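Local coordinates for protein 5-carboxymethyl-2-hydroxymuconate semialdehyde dehydrogenase (Thermus thermophilus, PDB 2D4E) that probably oxidises 5-carboxymethyl-2-hydroxymuconate semialdehyde to the corresponding acid with NAD as hydride acceptor, as a member of the aldehyde dehydrogenase family, at residues L279-A284 with L312-I317; T204-A209 with F222-G227. All coordinates share one frame; numbering follows the deposited sequence.

Interaction 1: L279-A284 with L312-I317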
loop_
_atom_site.group_PDB
_atom_site.type_symbol
_atom_site.label_atom_id
_atom_site.label_comp_id
_atom_site.label_asym_id
_atom_site.label_seq_id
_atom_site.Cartn_x
_atom_site.Cartn_y
_atom_site.Cartn_z
ATOM N N LEU C 279 13.579 -15.817 25.435
ATOM C CA LEU C 279 12.844 -16.913 26.067
ATOM C C LEU C 279 13.239 -18.231 25.412
ATOM O O LEU C 279 13.057 -18.418 24.207
ATOM C CB LEU C 279 11.323 -16.744 25.931
ATOM C CG LEU C 279 10.609 -15.399 25.834
ATOM C CD1 LEU C 279 9.128 -15.640 26.111
ATOM C CD2 LEU C 279 11.169 -14.388 26.796
ATOM N N VAL C 280 13.772 -19.145 26.210
ATOM C CA VAL C 280 14.189 -20.433 25.685
ATOM C C VAL C 280 13.315 -21.538 26.241
ATOM O O VAL C 280 13.273 -21.761 27.456
ATOM C CB VAL C 280 15.654 -20.733 26.036
ATOM C CG1 VAL C 280 16.071 -22.071 25.429
ATOM C CG2 VAL C 280 16.554 -19.610 25.513
ATOM N N PHE C 281 12.606 -22.219 25.348
ATOM C CA PHE C 281 11.729 -23.319 25.736
ATOM C C PHE C 281 12.446 -24.657 25.583
ATOM O O PHE C 281 13.338 -24.809 24.741
ATOM C CB PHE C 281 10.459 -23.300 24.890
ATOM C CG PHE C 281 9.513 -22.194 25.253
ATOM C CD1 PHE C 281 8.514 -22.399 26.202
ATOM C CD2 PHE C 281 9.640 -20.933 24.668
ATOM C CE1 PHE C 281 7.651 -21.361 26.566
ATOM C CE2 PHE C 281 8.785 -19.888 25.024
ATOM C CZ PHE C 281 7.787 -20.104 25.977
ATOM N N ALA C 282 12.045 -25.621 26.403
ATOM C CA ALA C 282 12.649 -26.944 26.392
ATOM C C ALA C 282 12.611 -27.659 25.042
ATOM O O ALA C 282 13.426 -28.538 24.790
ATOM C CB ALA C 282 11.984 -27.808 27.453
ATOM N N ASP C 283 11.686 -27.272 24.167
ATOM C CA ASP C 283 11.547 -27.936 22.869
ATOM C C ASP C 283 12.317 -27.302 21.712
ATOM O O ASP C 283 12.208 -27.752 20.575
ATOM C CB ASP C 283 10.066 -27.997 22.483
ATOM C CG ASP C 283 9.563 -26.679 21.903
ATOM O OD1 ASP C 283 10.120 -25.620 22.264
ATOM O OD2 ASP C 283 8.609 -26.700 21.096
ATOM N N ALA C 284 13.088 -26.263 21.992
ATOM C CA ALA C 284 13.821 -25.580 20.937
ATOM C C ALA C 284 15.149 -26.234 20.615
ATOM O O ALA C 284 15.590 -27.152 21.302
ATOM C CB ALA C 284 14.052 -24.127 21.330
ATOM N N LEU C 312 15.164 -15.805 29.920
ATOM C CA LEU C 312 14.086 -16.564 30.546
ATOM C C LEU C 312 14.159 -17.994 30.040
ATOM O O LEU C 312 14.004 -18.243 28.848
ATOM C CB LEU C 312 12.732 -15.939 30.197
ATOM C CG LEU C 312 12.437 -14.638 30.951
ATOM C CD1 LEU C 312 11.373 -13.809 30.224
ATOM C CD2 LEU C 312 11.978 -14.988 32.356
ATOM N N VAL C 313 14.397 -18.933 30.950
ATOM C CA VAL C 313 14.524 -20.332 30.578
ATOM C C VAL C 313 13.508 -21.207 31.299
ATOM O O VAL C 313 13.328 -21.095 32.511
ATOM C CB VAL C 313 15.945 -20.844 30.891
ATOM C CG1 VAL C 313 16.114 -22.272 30.390
ATOM C CG2 VAL C 313 16.980 -19.917 30.258
ATOM N N GLU C 314 12.837 -22.071 30.546
ATOM C CA GLU C 314 11.839 -22.967 31.121
ATOM C C GLU C 314 12.525 -23.779 32.222
ATOM O O GLU C 314 13.632 -24.288 32.033
ATOM C CB GLU C 314 11.275 -23.887 30.039
ATOM C CG GLU C 314 10.004 -24.618 30.439
ATOM C CD GLU C 314 9.342 -25.322 29.262
ATOM O OE1 GLU C 314 9.855 -25.214 28.120
ATOM O OE2 GLU C 314 8.302 -25.980 29.480
ATOM N N GLU C 315 11.860 -23.884 33.370
ATOM C CA GLU C 315 12.393 -24.581 34.535
ATOM C C GLU C 315 13.044 -25.940 34.324
ATOM O O GLU C 315 14.152 -26.174 34.814
ATOM C CB GLU C 315 11.306 -24.712 35.606
ATOM C CG GLU C 315 10.870 -23.379 36.195
ATOM C CD GLU C 315 9.824 -23.525 37.286
ATOM O OE1 GLU C 315 9.386 -22.484 37.826
ATOM O OE2 GLU C 315 9.440 -24.673 37.604
ATOM N N LYS C 316 12.371 -26.832 33.600
ATOM C CA LYS C 316 12.889 -28.182 33.384
ATOM C C LYS C 316 14.263 -28.259 32.726
ATOM O O LYS C 316 14.887 -29.318 32.732
ATOM C CB LYS C 316 11.888 -29.021 32.578
ATOM C CG LYS C 316 11.706 -28.574 31.130
ATOM C CD LYS C 316 10.753 -29.489 30.361
ATOM C CE LYS C 316 9.318 -29.353 30.849
ATOM N NZ LYS C 316 8.365 -30.160 30.028
ATOM N N ILE C 317 14.739 -27.155 32.155
ATOM C CA ILE C 317 16.057 -27.156 31.519
ATOM C C ILE C 317 16.926 -26.017 32.021
ATOM O O ILE C 317 18.037 -25.814 31.531
ATOM C CB ILE C 317 15.965 -27.009 29.991
ATOM C CG1 ILE C 317 15.225 -25.712 29.637
ATOM C CG2 ILE C 317 15.301 -28.235 29.393
ATOM C CD1 ILE C 317 15.474 -25.224 28.222
#

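Interaction 2: T204-A209 with F222-G227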
loop_
_atom_site.group_PDB
_atom_site.type_symbol
_atom_site.label_atom_id
_atom_site.label_comp_id
_atom_site.label_asym_id
_atom_site.label_seq_id
_atom_site.Cartn_x
_atom_site.Cartn_y
_atom_site.Cartn_z
ATOM N N THR C 204 34.796 10.011 14.950
ATOM C CA THR C 204 34.186 9.485 13.738
ATOM C C THR C 204 33.235 10.473 13.041
ATOM O O THR C 204 33.154 10.495 11.814
ATOM C CB THR C 204 33.424 8.181 14.047
ATOM O OG1 THR C 204 34.331 7.225 14.613
ATOM C CG2 THR C 204 32.808 7.608 12.779
ATOM N N ALA C 205 32.522 11.283 13.817
ATOM C CA ALA C 205 31.586 12.247 13.245
ATOM C C ALA C 205 32.316 13.336 12.453
ATOM O O ALA C 205 31.884 13.715 11.366
ATOM C CB ALA C 205 30.733 12.872 14.353
ATOM N N THR C 206 33.414 13.848 12.994
ATOM C CA THR C 206 34.174 14.870 12.284
ATOM C C THR C 206 34.713 14.266 10.989
ATOM O O THR C 206 34.772 14.935 9.956
ATOM C CB THR C 206 35.340 15.400 13.145
ATOM O OG1 THR C 206 34.839 16.366 14.081
ATOM C CG2 THR C 206 36.413 16.037 12.270
ATOM N N LYS C 207 35.090 12.991 11.046
ATOM C CA LYS C 207 35.600 12.292 9.871
ATOM C C LYS C 207 34.487 12.164 8.824
ATOM O O LYS C 207 34.712 12.356 7.622
ATOM C CB LYS C 207 36.111 10.902 10.265
ATOM C CG LYS C 207 36.692 10.101 9.108
ATOM C CD LYS C 207 37.911 10.786 8.491
ATOM C CE LYS C 207 38.502 9.929 7.382
ATOM N NZ LYS C 207 39.781 10.481 6.857
ATOM N N LEU C 208 33.287 11.839 9.294
ATOM C CA LEU C 208 32.132 11.695 8.428
ATOM C C LEU C 208 31.871 13.022 7.723
ATOM O O LEU C 208 31.568 13.050 6.528
ATOM C CB LEU C 208 30.904 11.281 9.247
ATOM C CG LEU C 208 29.576 11.175 8.487
ATOM C CD1 LEU C 208 29.712 10.165 7.349
ATOM C CD2 LEU C 208 28.456 10.765 9.459
ATOM N N ALA C 209 31.984 14.122 8.459
ATOM C CA ALA C 209 31.776 15.435 7.858
ATOM C C ALA C 209 32.801 15.646 6.741
ATOM O O ALA C 209 32.476 16.201 5.692
ATOM C CB ALA C 209 31.913 16.528 8.902
ATOM N N PHE C 222 24.596 19.691 5.462
ATOM C CA PHE C 222 24.997 18.872 6.606
ATOM C C PHE C 222 25.924 19.651 7.536
ATOM O O PHE C 222 26.973 20.149 7.119
ATOM C CB PHE C 222 25.687 17.582 6.155
ATOM C CG PHE C 222 26.224 16.759 7.298
ATOM C CD1 PHE C 222 27.534 16.930 7.742
ATOM C CD2 PHE C 222 25.404 15.847 7.964
ATOM C CE1 PHE C 222 28.021 16.206 8.832
ATOM C CE2 PHE C 222 25.880 15.119 9.057
ATOM C CZ PHE C 222 27.193 15.299 9.492
ATOM N N ASN C 223 25.531 19.749 8.801
ATOM C CA ASN C 223 26.309 20.472 9.800
ATOM C C ASN C 223 26.595 19.597 11.002
ATOM O O ASN C 223 25.801 18.723 11.356
ATOM C CB ASN C 223 25.549 21.708 10.256
ATOM C CG ASN C 223 25.135 22.576 9.101
ATOM O OD1 ASN C 223 25.856 23.497 8.712
ATOM N ND2 ASN C 223 23.980 22.272 8.520
ATOM N N LEU C 224 27.731 19.855 11.638
ATOM C CA LEU C 224 28.152 19.094 12.799
ATOM C C LEU C 224 28.587 19.997 13.939
ATOM O O LEU C 224 29.339 20.954 13.737
ATOM C CB LEU C 224 29.311 18.178 12.416
ATOM C CG LEU C 224 30.175 17.666 13.570
ATOM C CD1 LEU C 224 29.351 16.739 14.454
ATOM C CD2 LEU C 224 31.392 16.948 13.012
ATOM N N VAL C 225 28.102 19.696 15.137
ATOM C CA VAL C 225 28.478 20.456 16.320
ATOM C C VAL C 225 28.862 19.468 17.417
ATOM O O VAL C 225 28.026 18.699 17.889
ATOM C CB VAL C 225 27.325 21.348 16.831
ATOM C CG1 VAL C 225 27.793 22.137 18.043
ATOM C CG2 VAL C 225 26.868 22.302 15.736
ATOM N N GLN C 226 30.134 19.480 17.799
ATOM C CA GLN C 226 30.633 18.595 18.843
ATOM C C GLN C 226 30.340 19.240 20.189
ATOM O O GLN C 226 30.289 20.467 20.298
ATOM C CB GLN C 226 32.142 18.394 18.692
ATOM C CG GLN C 226 32.562 17.744 17.394
ATOM C CD GLN C 226 32.397 16.236 17.412
ATOM O OE1 GLN C 226 31.757 15.680 18.303
ATOM N NE2 GLN C 226 32.971 15.569 16.418
ATOM N N GLY C 227 30.146 18.425 21.219
ATOM C CA GLY C 227 29.877 18.996 22.527
ATOM C C GLY C 227 29.061 18.129 23.458
ATOM O O GLY C 227 28.541 17.082 23.065
#

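Interaction 1: L279-A284 with L312-I317
The carboxylate of E314 reaches past F281 to the backbone N of A282. Its CG lies anti to the backbone N (chi1 -166°) and the chain runs on extended, which brings E314 OE1 within 2.8 Å of A282 N in an almost straight bond. That N-H meets the anti side of the carboxylate, 26° out of its plane. The same oxygen passes obliquely by the F281 ring, 3.7 Å from F281 CD1, with the ring and carboxylate planes 75° apart. The A282 methyl, just past the end of its strand, faces K316 and I317: A282 CB lies 3.6 Å from K316 CD, while I317 sets its CD1 against A282 CA and N. Earlier along the two segments, strands 277-280 and 310-314 run parallel, joined through helix 286-298 as a beta-alpha-beta unit of the seven-stranded mixed sheet. V280 N bonds to L312 O, and V280 O accepts from E314 N at 3.1 Å. L279 and L312 point the same way, side by side, with L279 CD2 tight against L312 CD1 at 3.5 Å, on the sheet face packed by helix 423-431. On the other face V280 and V313 pack against F321 of helix 315-331.

Interaction 2: T204-A209 with F222-G227
F222 opens the contact by turning the edge of its ring to the helix: its CE1 lies 3.9 Å from A209 CB, which sits near the ring plane. The ring gets there because CG is anti to the backbone N (chi1 175°), carrying it out from the strand. Two residues on, L224 points the same way and crosses T206 at about a right angle. L224 CD2 does most of the touching, 3.5 Å from T206 CA, while L224 CD1 lies 4.1 Å from A205 CB. Beyond the strand, Q226 bends at chi2 (-81°) and brings its amide nitrogen to the helix, where Q226 NE2 donates to T206 OG1 at 3.1 Å. The hydroxyl oxygen lies almost in the amide plane, and the N-H points to it at 158°. Both groups have further partners, Q226 NE2 bonding to P202 O and T206 OG1 to L28 O, so the buried amide is held at the head of the helix. An alanine in place of Q226 would probably leave T206 OG1 and P202 O each without this donor. The 204-209 segment of helix 203-214 runs roughly antiparallel to strand 222-224; this helix is the connection, and strand 222-224 the second strand, of the beta-alpha-beta crossover from strand 193-196 in the parallel, Rossmann-type sheet of the NAD-binding domain.

Interactions 1 and 2 lie on opposite sides of the chain's centre, their centres 46 Å apart and their nearest atoms about 33 Å apart, so neither touches the other. They follow in series along the chain and belong to separate sheets. The 204-209 with 222-227 contact joins a helix to strand 222-224 of the parallel sheet, and its Q226 side chain comes within about 8 Å of the bound NAD. The 279-284 with 312-317 contact instead links neighbouring strands inside the mixed sheet, consistent with the catalytic domain of aldehyde dehydrogenases. Both lie within beta-alpha-beta units: interaction 1 pairs the two strands of one, interaction 2 packs the connecting helix of another on its second strand.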